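Local structure of ABC transporter substrate-binding protein (Vibrio cholerae, 3LKV) at residues Ile93-Ala97 / Thr250-Val254; Gly119-Leu123 / Asp267-Ala271. The protein probably serves as the periplasmic substrate-binding component of an ABC transporter, and binds phenylalanine between its two lobes. All coordinates share one frame; numbering follows the deposited sequence.

Contact 1 of 2, residues Ile93-Ala97 / Thr250-Val254. With PHE (phenylalanine), chain B.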
loop_
_atom_site.group_PDB
_atom_site.type_symbol
_atom_site.label_atom_id
_atom_site.label_comp_id
_atom_site.label_asym_id
_atom_site.label_seq_id
_atom_site.Cartn_x
_atom_site.Cartn_y
_atom_site.Cartn_z
ATOM N N ILE A 93 -8.729 21.878 0.708
ATOM C CA ILE A 93 -8.422 21.083 1.883
ATOM C C ILE A 93 -9.706 20.401 2.338
ATOM O O ILE A 93 -10.726 21.057 2.583
ATOM C CB ILE A 93 -7.927 21.926 3.042
ATOM C CG1 ILE A 93 -6.596 22.606 2.656
ATOM C CG2 ILE A 93 -7.781 21.053 4.272
ATOM C CD1 ILE A 93 -6.156 23.794 3.505
ATOM N N VAL A 94 -9.646 19.088 2.459
ATOM C CA VAL A 94 -10.725 18.315 3.056
ATOM C C VAL A 94 -10.173 17.744 4.342
ATOM O O VAL A 94 -9.249 16.939 4.323
ATOM C CB VAL A 94 -11.108 17.152 2.187
ATOM C CG1 VAL A 94 -12.168 16.333 2.907
ATOM C CG2 VAL A 94 -11.586 17.678 0.780
ATOM N N PHE A 95 -10.688 18.178 5.456
ATOM C CA PHE A 95 -10.229 17.607 6.704
ATOM C C PHE A 95 -11.160 16.475 7.027
ATOM O O PHE A 95 -12.291 16.386 6.498
ATOM C CB PHE A 95 -10.221 18.622 7.852
ATOM C CG PHE A 95 -11.570 19.283 8.100
ATOM C CD1 PHE A 95 -12.571 18.612 8.771
ATOM C CD2 PHE A 95 -11.804 20.557 7.681
ATOM C CE1 PHE A 95 -13.771 19.204 9.009
ATOM C CE2 PHE A 95 -13.028 21.187 7.916
ATOM C CZ PHE A 95 -14.003 20.499 8.579
ATOM N N THR A 96 -10.660 15.582 7.863
ATOM C CA THR A 96 -11.390 14.432 8.265
ATOM C C THR A 96 -10.975 13.959 9.641
ATOM O O THR A 96 -9.891 14.180 10.076
ATOM C CB THR A 96 -11.318 13.333 7.182
ATOM O OG1 THR A 96 -12.268 12.324 7.522
ATOM C CG2 THR A 96 -9.907 12.703 7.024
ATOM N N ALA A 97 -11.916 13.379 10.355
ATOM C CA ALA A 97 -11.754 12.943 11.714
ATOM C C ALA A 97 -11.297 14.092 12.567
ATOM O O ALA A 97 -10.413 13.950 13.432
ATOM C CB ALA A 97 -10.758 11.708 11.797
ATOM N N THR A 250 -15.312 10.574 3.355
ATOM C CA THR A 250 -14.338 11.592 2.946
ATOM C C THR A 250 -14.067 11.559 1.431
ATOM O O THR A 250 -13.866 12.592 0.811
ATOM C CB THR A 250 -13.018 11.442 3.708
ATOM O OG1 THR A 250 -13.271 11.357 5.139
ATOM C CG2 THR A 250 -12.078 12.599 3.353
ATOM N N ALA A 251 -14.128 10.394 0.820
ATOM C CA ALA A 251 -13.855 10.275 -0.618
ATOM C C ALA A 251 -14.913 10.960 -1.440
ATOM O O ALA A 251 -14.628 11.378 -2.539
ATOM C CB ALA A 251 -13.754 8.796 -1.040
ATOM N N ASP A 252 -16.145 11.011 -0.957
ATOM C CA ASP A 252 -17.175 11.794 -1.601
ATOM C C ASP A 252 -16.788 13.243 -1.743
ATOM O O ASP A 252 -17.016 13.808 -2.784
ATOM C CB ASP A 252 -18.514 11.793 -0.833
ATOM C CG ASP A 252 -19.182 10.433 -0.779
ATOM O OD1 ASP A 252 -18.761 9.484 -1.501
ATOM O OD2 ASP A 252 -20.166 10.316 0.006
ATOM N N TYR A 253 -16.245 13.861 -0.700
ATOM C CA TYR A 253 -15.815 15.249 -0.787
ATOM C C TYR A 253 -14.649 15.401 -1.790
ATOM O O TYR A 253 -14.627 16.260 -2.700
ATOM C CB TYR A 253 -15.354 15.754 0.619
ATOM C CG TYR A 253 -16.460 16.078 1.618
ATOM C CD1 TYR A 253 -16.864 17.404 1.836
ATOM C CD2 TYR A 253 -17.068 15.087 2.364
ATOM C CE1 TYR A 253 -17.876 17.734 2.704
ATOM C CE2 TYR A 253 -18.145 15.413 3.281
ATOM C CZ TYR A 253 -18.523 16.738 3.437
ATOM O OH TYR A 253 -19.510 17.103 4.333
ATOM N N VAL A 254 -13.638 14.566 -1.619
ATOM C CA VAL A 254 -12.491 14.623 -2.523
ATOM C C VAL A 254 -12.941 14.445 -3.998
ATOM O O VAL A 254 -12.570 15.225 -4.850
ATOM C CB VAL A 254 -11.450 13.585 -2.137
ATOM C CG1 VAL A 254 -10.362 13.532 -3.186
ATOM C CG2 VAL A 254 -10.863 13.897 -0.752
HETATM N N PHE B . -10.877 13.670 16.256
HETATM C CA PHE B . -9.385 13.691 16.535
HETATM C C PHE B . -8.814 15.061 16.078
HETATM O O PHE B . -9.637 16.011 15.933
HETATM C CB PHE B . -8.663 12.496 15.895
HETATM C CG PHE B . -8.862 11.190 16.658
HETATM C CD1 PHE B . -8.219 10.981 17.892
HETATM C CD2 PHE B . -9.689 10.200 16.176
HETATM C CE1 PHE B . -8.413 9.838 18.600
HETATM C CE2 PHE B . -9.880 9.045 16.873
HETATM C CZ PHE B . -9.263 8.840 18.089
HETATM O OXT PHE B . -7.597 15.278 15.886
#
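Thr96 and Thr250 meet through their hydroxyls, the two side chains set roughly perpendicular to each other. The hydrogen of Thr96 OG1 goes to Thr250 OG1, at 2.8 Å, and Thr250 OG1 in turn bonds the carbonyl of Ile246 one turn back in its helix, which satisfies two buried hydroxyls. On Thr96 the hydroxyl is swung opposite the backbone N (chi1 -169°), which carries it across to the helix.

Beside this polar pair the contact is aliphatic. Val94 and Thr250 lie alongside but head opposite ways, with Val94 CG1 3.8 Å from Thr250 CG2. The same methyl approaches Tyr253 CB at 4.0 Å, while the far end of Tyr253 leads away, its OH bonding the carbonyl O of Asp267. The other branch, Val94 CG2, reaches Val254 CG2 at 4.1 Å on an oblique course.

Strand 93-96 and helix 250-254 run almost exactly antiparallel (175°), their axes 9.1 Å apart. At the pocket end of segment 93-97, Ala97 O accepts a hydrogen bond from the bound phenylalanine, 2.9 Å from its N. A helix laid on a parallel sheet whose strand ends feed the ligand pocket is the alpha/beta architecture of periplasmic binding proteins.

Contact 2 of 2, residues Gly119-Leu123 / Asp267-Ala271. With ZN (zinc ion), chain D; PHE (phenylalanine), chain B.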
loop_
_atom_site.group_PDB
_atom_site.type_symbol
_atom_site.label_atom_id
_atom_site.label_comp_id
_atom_site.label_asym_id
_atom_site.label_seq_id
_atom_site.Cartn_x
_atom_site.Cartn_y
_atom_site.Cartn_z
ATOM N N GLY A 119 -15.014 19.422 4.936
ATOM C CA GLY A 119 -14.743 18.038 5.343
ATOM C C GLY A 119 -15.672 17.431 6.375
ATOM O O GLY A 119 -16.846 17.728 6.410
ATOM N N LEU A 120 -15.132 16.573 7.210
ATOM C CA LEU A 120 -15.929 15.726 8.095
ATOM C C LEU A 120 -15.454 15.824 9.547
ATOM O O LEU A 120 -14.256 15.699 9.852
ATOM C CB LEU A 120 -15.850 14.290 7.635
ATOM C CG LEU A 120 -16.905 13.741 6.673
ATOM C CD1 LEU A 120 -16.457 12.608 5.685
ATOM C CD2 LEU A 120 -18.072 13.220 7.542
ATOM N N SER A 121 -16.419 16.008 10.435
ATOM C CA SER A 121 -16.172 16.041 11.853
ATOM C C SER A 121 -16.558 14.754 12.578
ATOM O O SER A 121 -17.633 14.183 12.291
ATOM C CB SER A 121 -16.960 17.198 12.473
ATOM O OG SER A 121 -16.879 17.099 13.888
ATOM N N ASP A 122 -15.726 14.335 13.547
ATOM C CA ASP A 122 -16.038 13.157 14.440
ATOM C C ASP A 122 -16.331 13.592 15.873
ATOM O O ASP A 122 -15.858 12.981 16.833
ATOM C CB ASP A 122 -14.942 12.082 14.453
ATOM C CG ASP A 122 -13.620 12.580 15.049
ATOM O OD1 ASP A 122 -13.380 13.784 14.926
ATOM O OD2 ASP A 122 -12.816 11.781 15.624
ATOM N N LEU A 123 -17.113 14.663 15.996
ATOM C CA LEU A 123 -17.426 15.259 17.286
ATOM C C LEU A 123 -18.024 14.195 18.198
ATOM O O LEU A 123 -18.981 13.615 17.817
ATOM C CB LEU A 123 -18.411 16.405 17.129
ATOM C CG LEU A 123 -18.876 16.990 18.479
ATOM C CD1 LEU A 123 -17.672 17.529 19.244
ATOM C CD2 LEU A 123 -19.944 18.087 18.305
ATOM N N ASP A 267 -21.025 21.673 2.569
ATOM C CA ASP A 267 -21.244 21.681 4.007
ATOM C C ASP A 267 -20.378 20.645 4.735
ATOM O O ASP A 267 -20.170 19.541 4.252
ATOM C CB ASP A 267 -22.713 21.419 4.395
ATOM C CG ASP A 267 -23.676 22.398 3.808
ATOM O OD1 ASP A 267 -23.276 23.584 3.500
ATOM O OD2 ASP A 267 -24.881 21.963 3.636
ATOM N N VAL A 268 -19.923 20.998 5.922
ATOM C CA VAL A 268 -19.180 20.085 6.758
ATOM C C VAL A 268 -20.148 19.038 7.345
ATOM O O VAL A 268 -21.164 19.362 7.898
ATOM C CB VAL A 268 -18.453 20.842 7.878
ATOM C CG1 VAL A 268 -17.900 19.852 8.980
ATOM C CG2 VAL A 268 -17.369 21.664 7.309
ATOM N N GLN A 269 -19.804 17.777 7.256
ATOM C CA GLN A 269 -20.663 16.739 7.752
ATOM C C GLN A 269 -20.224 16.319 9.150
ATOM O O GLN A 269 -19.030 16.200 9.418
ATOM C CB GLN A 269 -20.528 15.555 6.807
ATOM C CG GLN A 269 -21.422 14.396 7.111
ATOM C CD GLN A 269 -22.818 14.685 6.621
ATOM O OE1 GLN A 269 -22.992 15.186 5.491
ATOM N NE2 GLN A 269 -23.825 14.415 7.479
ATOM N N VAL A 270 -21.183 16.080 10.038
ATOM C CA VAL A 270 -20.857 15.589 11.369
ATOM C C VAL A 270 -21.166 14.100 11.439
ATOM O O VAL A 270 -22.240 13.706 11.072
ATOM C CB VAL A 270 -21.617 16.403 12.453
ATOM C CG1 VAL A 270 -21.174 15.949 13.846
ATOM C CG2 VAL A 270 -21.355 17.945 12.266
ATOM N N ALA A 271 -20.222 13.265 11.849
ATOM C CA ALA A 271 -20.472 11.827 11.965
ATOM C C ALA A 271 -21.629 11.518 12.930
ATOM O O ALA A 271 -21.872 12.254 13.888
ATOM C CB ALA A 271 -19.252 11.095 12.418
HETATM ZN ZN ZN D . -26.067 23.488 3.183
HETATM N N PHE B . -10.877 13.670 16.256
HETATM C CA PHE B . -9.385 13.691 16.535
HETATM C C PHE B . -8.814 15.061 16.078
HETATM O O PHE B . -9.637 16.011 15.933
HETATM C CB PHE B . -8.663 12.496 15.895
HETATM C CG PHE B . -8.862 11.190 16.658
HETATM C CD1 PHE B . -8.219 10.981 17.892
HETATM C CD2 PHE B . -9.689 10.200 16.176
HETATM C CE1 PHE B . -8.413 9.838 18.600
HETATM C CE2 PHE B . -9.880 9.045 16.873
HETATM C CZ PHE B . -9.263 8.840 18.089
HETATM O OXT PHE B . -7.597 15.278 15.886
#
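Leu120 and Gln269 run alongside each other on the same face of the sheet, as neighbours in a parallel bridge do. From Leu120 CB, which passes 4.1 Å from Gln269 O, the chain runs to CG, at the same distance from Gln269 CB. Its tip makes the closest approach: Leu120 CD2 sits 3.5 Å from Gln269 CB and also touches Gln269 CG. Beyond that the glutamine bends at chi2 (78°) and its amide leads away.

The two backbones are joined by three bonds. Gln269 N donates to Gly119 O, Ser121 N to Gln269 O at 2.8 Å with an N-H...O angle of 174°, and Ala271 N to Ser121 O, also at 2.8 Å. Gly119, with phi 148°, takes a backbone shape open to glycine, where a side chain would collide with the carbonyl before it. On the other face lie Ser121 and Val270, and the serine hydroxyl bonds the carbonyl of Val98.

Each end of the pairing carries a bound group. Asp122 OD2 receives a hydrogen bond from the ligand amino N at 2.8 Å and is shared with Tyr243 OH, whereas Asp267 OD2 binds zinc at 2.0 Å together with Glu111. Strand 269-270 forms the edge of its parallel sheet beside strand 117-121, with strand 93-98 next inward; helix 243-258 packs on Leu120 and Gln269 through Gln249.

Contacts 1 and 2 belong to the same lobe and reach the same sheet, their centres about 9 Å apart. In contact 1 a helix packs on an inner strand, and the touching residues are mostly buried; side chains do the work, mainly methyl groups and one hydroxyl pair. Contact 2 is strand against edge strand, held chiefly by backbone bonds, and includes the exposed Gln269 and a zinc ligand. The two are stitched together by the Phe95 carbonyl with Leu120 N, and Tyr253 is a residue shared by both. Both end at the ligand's amino group, which donates to a carbonyl from 93-97 and to a carboxylate from 119-123.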